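PDB 6GZF: glutathione S-transferase from Natrialba magadii ATCC 43099, which probably acts as a Xi-class glutathione transferase, reducing glutathionyl-hydroquinones with glutathione. Local coordinates for residues D170-I184 / Y230-A242. Numbering follows the deposited sequence.
Sequences DLYPEGYQEKVDQII and YLAGDRLTEADIA
Leu171 and Thr237 bring their CA atoms to 4.0 Å where the two loops meet, and beyond them helices 177-184 and 238-242 run nearly parallel, their axes 14° apart and 8.8 Å at closest approach. Glu238 N donates to Leu171 O at 2.9 Å in the carbonyl plane, so the first turn of the second helix is tied to the loop leading into the first. Leu171 CD1 meets Ile241 CD1 at about a right angle between the side chains, while CD2 lies against Leu236. Val180 straddles the N-cap: with CG1 anti to its backbone N (chi1 173°), that methyl faces Ala239 N, and CG2 packs on Thr237 CG2 at 3.6 Å. One turn on, Ile183 CG2 rests on Ala239 CB, and Ile183 CD1 reaches Leu231 CB at 3.7 Å. Tyr176 presents a ring edge to Ala232 O, stands nearly perpendicular to the Arg235 guanidinium, and has CE2 3.8 Å from Arg235 CD; its OH lies beside Asp234 CB. Losing the ring of Tyr176 to an alanine is likely to strip the Arg235 methylenes of their aromatic neighbour and open a gap beside Ala232. The carboxylate of Glu238 turns to Arg155 of helix 150-159, which also forms a salt bridge with Asp181, linking both segments to the thioredoxin-like domain. Asp240 OD1 accepts from Thr237 N at 2.9 Å, and Thr237 OG1 takes a weak bond from Ala239 N; this capping box, opening a helix packed within the all-helical domain, matches the N-capping box of the glutathione transferase fold.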
loop_
_atom_site.group_PDB
_atom_site.type_symbol
_atom_site.label_atom_id
_atom_site.label_comp_id
_atom_site.label_asym_id
_atom_site.label_seq_id
_atom_site.Cartn_x
_atom_site.Cartn_y
_atom_site.Cartn_z
ATOM N N ASP A 170 -13.945 -32.678 12.546
ATOM C CA ASP A 170 -15.261 -32.340 12.020
ATOM C C ASP A 170 -15.437 -30.824 11.946
ATOM O O ASP A 170 -15.865 -30.189 12.909
ATOM C CB ASP A 170 -16.349 -32.977 12.888
ATOM C CG ASP A 170 -17.736 -32.833 12.297
ATOM O OD1 ASP A 170 -17.850 -32.502 11.098
ATOM O OD2 ASP A 170 -18.717 -33.070 13.031
ATOM N N LEU A 171 -15.103 -30.254 10.791
ATOM C CA LEU A 171 -15.127 -28.807 10.603
ATOM C C LEU A 171 -16.513 -28.300 10.211
ATOM O O LEU A 171 -16.667 -27.167 9.753
ATOM C CB LEU A 171 -14.103 -28.395 9.544
ATOM C CG LEU A 171 -12.680 -28.914 9.762
ATOM C CD1 LEU A 171 -11.841 -28.731 8.509
ATOM C CD2 LEU A 171 -12.033 -28.224 10.952
ATOM N N TYR A 172 -17.514 -29.152 10.387
ATOM C CA TYR A 172 -18.906 -28.782 10.153
ATOM C C TYR A 172 -19.786 -29.584 11.108
ATOM O O TYR A 172 -20.634 -30.363 10.672
ATOM C CB TYR A 172 -19.286 -29.039 8.693
ATOM C CG TYR A 172 -20.628 -28.493 8.259
ATOM C CD1 TYR A 172 -20.900 -27.132 8.309
ATOM C CD2 TYR A 172 -21.611 -29.338 7.762
ATOM C CE1 TYR A 172 -22.123 -26.633 7.898
ATOM C CE2 TYR A 172 -22.834 -28.849 7.348
ATOM C CZ TYR A 172 -23.085 -27.496 7.418
ATOM O OH TYR A 172 -24.303 -27.003 7.009
ATOM N N PRO A 173 -19.585 -29.390 12.424
ATOM C CA PRO A 173 -20.150 -30.284 13.438
ATOM C C PRO A 173 -21.623 -30.034 13.742
ATOM O O PRO A 173 -22.142 -28.950 13.487
ATOM C CB PRO A 173 -19.291 -29.985 14.666
ATOM C CG PRO A 173 -18.959 -28.544 14.524
ATOM C CD PRO A 173 -18.850 -28.268 13.040
ATOM N N GLU A 174 -22.276 -31.050 14.297
ATOM C CA GLU A 174 -23.683 -30.973 14.665
ATOM C C GLU A 174 -23.921 -29.902 15.724
ATOM O O GLU A 174 -23.210 -29.839 16.727
ATOM C CB GLU A 174 -24.169 -32.336 15.169
ATOM C CG GLU A 174 -25.344 -32.274 16.133
ATOM C CD GLU A 174 -25.356 -33.433 17.112
ATOM O OE1 GLU A 174 -24.321 -34.123 17.237
ATOM O OE2 GLU A 174 -26.400 -33.650 17.762
ATOM N N GLY A 175 -24.922 -29.059 15.492
ATOM C CA GLY A 175 -25.267 -28.007 16.427
ATOM C C GLY A 175 -24.616 -26.680 16.084
ATOM O O GLY A 175 -24.984 -25.639 16.628
ATOM N N TYR A 176 -23.645 -26.718 15.177
ATOM C CA TYR A 176 -22.923 -25.515 14.773
ATOM C C TYR A 176 -23.185 -25.153 13.314
ATOM O O TYR A 176 -22.966 -24.013 12.903
ATOM C CB TYR A 176 -21.417 -25.693 14.987
ATOM C CG TYR A 176 -20.987 -25.810 16.432
ATOM C CD1 TYR A 176 -20.697 -24.678 17.182
ATOM C CD2 TYR A 176 -20.855 -27.050 17.042
ATOM C CE1 TYR A 176 -20.296 -24.778 18.500
ATOM C CE2 TYR A 176 -20.454 -27.160 18.362
ATOM C CZ TYR A 176 -20.177 -26.020 19.085
ATOM O OH TYR A 176 -19.779 -26.123 20.398
ATOM N N GLN A 177 -23.655 -26.131 12.544
ATOM C CA GLN A 177 -23.777 -26.017 11.090
ATOM C C GLN A 177 -24.512 -24.766 10.615
ATOM O O GLN A 177 -24.055 -24.082 9.699
ATOM C CB GLN A 177 -24.479 -27.254 10.529
ATOM C CG GLN A 177 -23.709 -28.545 10.728
ATOM C CD GLN A 177 -24.481 -29.762 10.265
ATOM O OE1 GLN A 177 -25.635 -29.659 9.845
ATOM N NE2 GLN A 177 -23.848 -30.927 10.338
ATOM N N GLU A 178 -25.648 -24.474 11.240
ATOM C CA GLU A 178 -26.475 -23.341 10.841
ATOM C C GLU A 178 -25.727 -22.022 11.009
ATOM O O GLU A 178 -25.834 -21.126 10.171
ATOM C CB GLU A 178 -27.773 -23.324 11.650
ATOM C CG GLU A 178 -29.025 -23.121 10.816
ATOM C CD GLU A 178 -30.275 -23.620 11.516
ATOM O OE1 GLU A 178 -30.424 -23.355 12.727
ATOM O OE2 GLU A 178 -31.103 -24.283 10.856
ATOM N N LYS A 179 -24.963 -21.913 12.092
ATOM C CA LYS A 179 -24.160 -20.723 12.350
ATOM C C LYS A 179 -22.941 -20.676 11.434
ATOM O O LYS A 179 -22.563 -19.610 10.948
ATOM C CB LYS A 179 -23.722 -20.679 13.816
ATOM C CG LYS A 179 -22.782 -19.529 14.153
ATOM C CD LYS A 179 -23.440 -18.177 13.923
ATOM C CE LYS A 179 -24.392 -17.821 15.052
ATOM N NZ LYS A 179 -25.066 -16.512 14.820
ATOM N N VAL A 180 -22.334 -21.836 11.202
ATOM C CA VAL A 180 -21.187 -21.937 10.305
ATOM C C VAL A 180 -21.576 -21.501 8.897
ATOM O O VAL A 180 -20.854 -20.742 8.252
ATOM C CB VAL A 180 -20.621 -23.372 10.262
ATOM C CG1 VAL A 180 -19.537 -23.487 9.201
ATOM C CG2 VAL A 180 -20.078 -23.766 11.624
ATOM N N ASP A 181 -22.730 -21.973 8.435
ATOM C CA ASP A 181 -23.251 -21.581 7.131
ATOM C C ASP A 181 -23.583 -20.092 7.098
ATOM O O ASP A 181 -23.532 -19.459 6.044
ATOM C CB ASP A 181 -24.491 -22.406 6.776
ATOM C CG ASP A 181 -24.181 -23.880 6.598
ATOM O OD1 ASP A 181 -23.122 -24.200 6.016
ATOM O OD2 ASP A 181 -24.994 -24.719 7.038
ATOM N N GLN A 182 -23.919 -19.536 8.259
ATOM C CA GLN A 182 -24.262 -18.123 8.357
ATOM C C GLN A 182 -23.021 -17.240 8.259
ATOM O O GLN A 182 -23.005 -16.260 7.515
ATOM C CB GLN A 182 -24.996 -17.838 9.668
ATOM C CG GLN A 182 -25.528 -16.417 9.777
ATOM C CD GLN A 182 -25.913 -16.042 11.196
ATOM O OE1 GLN A 182 -25.054 -15.909 12.069
ATOM N NE2 GLN A 182 -27.207 -15.867 11.431
ATOM N N ILE A 183 -21.988 -17.594 9.017
ATOM C CA ILE A 183 -20.756 -16.812 9.056
ATOM C C ILE A 183 -20.069 -16.786 7.693
ATOM O O ILE A 183 -19.597 -15.739 7.247
ATOM C CB ILE A 183 -19.775 -17.359 10.112
ATOM C CG1 ILE A 183 -20.395 -17.268 11.507
ATOM C CG2 ILE A 183 -18.463 -16.592 10.077
ATOM C CD1 ILE A 183 -19.493 -17.772 12.604
ATOM N N ILE A 184 -20.020 -17.943 7.038
ATOM C CA ILE A 184 -19.434 -18.054 5.706
ATOM C C ILE A 184 -20.133 -17.122 4.720
ATOM O O ILE A 184 -19.486 -16.452 3.915
ATOM C CB ILE A 184 -19.503 -19.503 5.177
ATOM C CG1 ILE A 184 -18.638 -20.427 6.034
ATOM C CG2 ILE A 184 -19.059 -19.569 3.723
ATOM C CD1 ILE A 184 -18.843 -21.899 5.743
ATOM N N TYR A 230 -13.145 -19.296 18.515
ATOM C CA TYR A 230 -13.332 -19.356 17.072
ATOM C C TYR A 230 -14.593 -18.608 16.645
ATOM O O TYR A 230 -15.354 -18.128 17.487
ATOM C CB TYR A 230 -13.381 -20.811 16.606
ATOM C CG TYR A 230 -12.151 -21.605 16.994
ATOM C CD1 TYR A 230 -10.902 -21.280 16.482
ATOM C CD2 TYR A 230 -12.240 -22.675 17.875
ATOM C CE1 TYR A 230 -9.775 -22.000 16.837
ATOM C CE2 TYR A 230 -11.119 -23.401 18.234
ATOM C CZ TYR A 230 -9.889 -23.059 17.712
ATOM O OH TYR A 230 -8.771 -23.780 18.067
ATOM N N LEU A 231 -14.801 -18.506 15.335
ATOM C CA LEU A 231 -15.911 -17.731 14.788
ATOM C C LEU A 231 -17.267 -18.291 15.204
ATOM O O LEU A 231 -18.150 -17.545 15.628
ATOM C CB LEU A 231 -15.814 -17.671 13.262
ATOM C CG LEU A 231 -14.639 -16.857 12.715
ATOM C CD1 LEU A 231 -14.631 -16.876 11.196
ATOM C CD2 LEU A 231 -14.693 -15.431 13.235
ATOM N N ALA A 232 -17.430 -19.604 15.084
ATOM C CA ALA A 232 -18.649 -20.259 15.544
ATOM C C ALA A 232 -18.558 -20.540 17.040
ATOM O O ALA A 232 -19.455 -21.143 17.627
ATOM C CB ALA A 232 -18.897 -21.543 14.770
ATOM N N GLY A 233 -17.459 -20.104 17.647
ATOM C CA GLY A 233 -17.301 -20.177 19.086
ATOM C C GLY A 233 -16.366 -21.263 19.577
ATOM O O GLY A 233 -15.144 -21.126 19.523
ATOM N N ASP A 234 -16.955 -22.353 20.055
ATOM C CA ASP A 234 -16.221 -23.396 20.762
ATOM C C ASP A 234 -15.302 -24.227 19.870
ATOM O O ASP A 234 -14.273 -24.726 20.328
ATOM C CB ASP A 234 -17.211 -24.321 21.473
ATOM C CG ASP A 234 -16.555 -25.163 22.550
ATOM O OD1 ASP A 234 -15.621 -24.661 23.211
ATOM O OD2 ASP A 234 -16.974 -26.324 22.737
ATOM N N ARG A 235 -15.668 -24.382 18.601
ATOM C CA ARG A 235 -14.973 -25.333 17.738
ATOM C C ARG A 235 -14.456 -24.744 16.428
ATOM O O ARG A 235 -15.015 -23.785 15.895
ATOM C CB ARG A 235 -15.896 -26.512 17.424
ATOM C CG ARG A 235 -16.509 -27.168 18.648
ATOM C CD ARG A 235 -16.949 -28.578 18.320
ATOM N NE ARG A 235 -15.844 -29.349 17.761
ATOM C CZ ARG A 235 -15.981 -30.528 17.166
ATOM N NH1 ARG A 235 -14.916 -31.157 16.687
ATOM N NH2 ARG A 235 -17.182 -31.076 17.048
ATOM N N LEU A 236 -13.383 -25.340 15.918
ATOM C CA LEU A 236 -12.816 -24.972 14.626
ATOM C C LEU A 236 -13.703 -25.473 13.491
ATOM O O LEU A 236 -14.009 -26.662 13.418
ATOM C CB LEU A 236 -11.404 -25.543 14.481
ATOM C CG LEU A 236 -10.546 -25.011 13.332
ATOM C CD1 LEU A 236 -10.096 -23.594 13.625
ATOM C CD2 LEU A 236 -9.349 -25.919 13.090
ATOM N N THR A 237 -14.120 -24.567 12.610
ATOM C CA THR A 237 -15.025 -24.927 11.522
ATOM C C THR A 237 -14.568 -24.371 10.175
ATOM O O THR A 237 -13.528 -23.721 10.080
ATOM C CB THR A 237 -16.458 -24.427 11.794
ATOM O OG1 THR A 237 -16.459 -22.998 11.886
ATOM C CG2 THR A 237 -17.001 -25.019 13.089
ATOM N N GLU A 238 -15.362 -24.634 9.138
ATOM C CA GLU A 238 -15.100 -24.109 7.802
ATOM C C GLU A 238 -15.130 -22.586 7.790
ATOM O O GLU A 238 -14.467 -21.950 6.972
ATOM C CB GLU A 238 -16.123 -24.643 6.799
ATOM C CG GLU A 238 -16.128 -26.150 6.625
ATOM C CD GLU A 238 -17.082 -26.595 5.531
ATOM O OE1 GLU A 238 -17.644 -25.717 4.842
ATOM O OE2 GLU A 238 -17.269 -27.817 5.357
ATOM N N ALA A 239 -15.916 -22.013 8.698
ATOM C CA ALA A 239 -16.048 -20.565 8.810
ATOM C C ALA A 239 -14.699 -19.916 9.095
ATOM O O ALA A 239 -14.412 -18.820 8.614
ATOM C CB ALA A 239 -17.049 -20.209 9.897
ATOM N N ASP A 240 -13.874 -20.604 9.878
ATOM C CA ASP A 240 -12.550 -20.103 10.219
ATOM C C ASP A 240 -11.593 -20.210 9.037
ATOM O O ASP A 240 -10.715 -19.366 8.864
ATOM C CB ASP A 240 -11.984 -20.860 11.422
ATOM C CG ASP A 240 -12.919 -20.839 12.615
ATOM O OD1 ASP A 240 -13.779 -21.739 12.713
ATOM O OD2 ASP A 240 -12.799 -19.918 13.450
ATOM N N ILE A 241 -11.769 -21.250 8.228
ATOM C CA ILE A 241 -10.918 -21.469 7.063
ATOM C C ILE A 241 -11.141 -20.383 6.011
ATOM O O ILE A 241 -10.192 -19.909 5.384
ATOM C CB ILE A 241 -11.168 -22.856 6.435
ATOM C CG1 ILE A 241 -10.930 -23.956 7.473
ATOM C CG2 ILE A 241 -10.275 -23.070 5.221
ATOM C CD1 ILE A 241 -11.000 -25.357 6.909
ATOM N N ALA A 242 -12.397 -19.990 5.828
ATOM C CA ALA A 242 -12.740 -18.924 4.894
ATOM C C ALA A 242 -12.107 -17.604 5.325
ATOM O O ALA A 242 -11.535 -16.881 4.509
ATOM C CB ALA A 242 -14.249 -18.780 4.785
#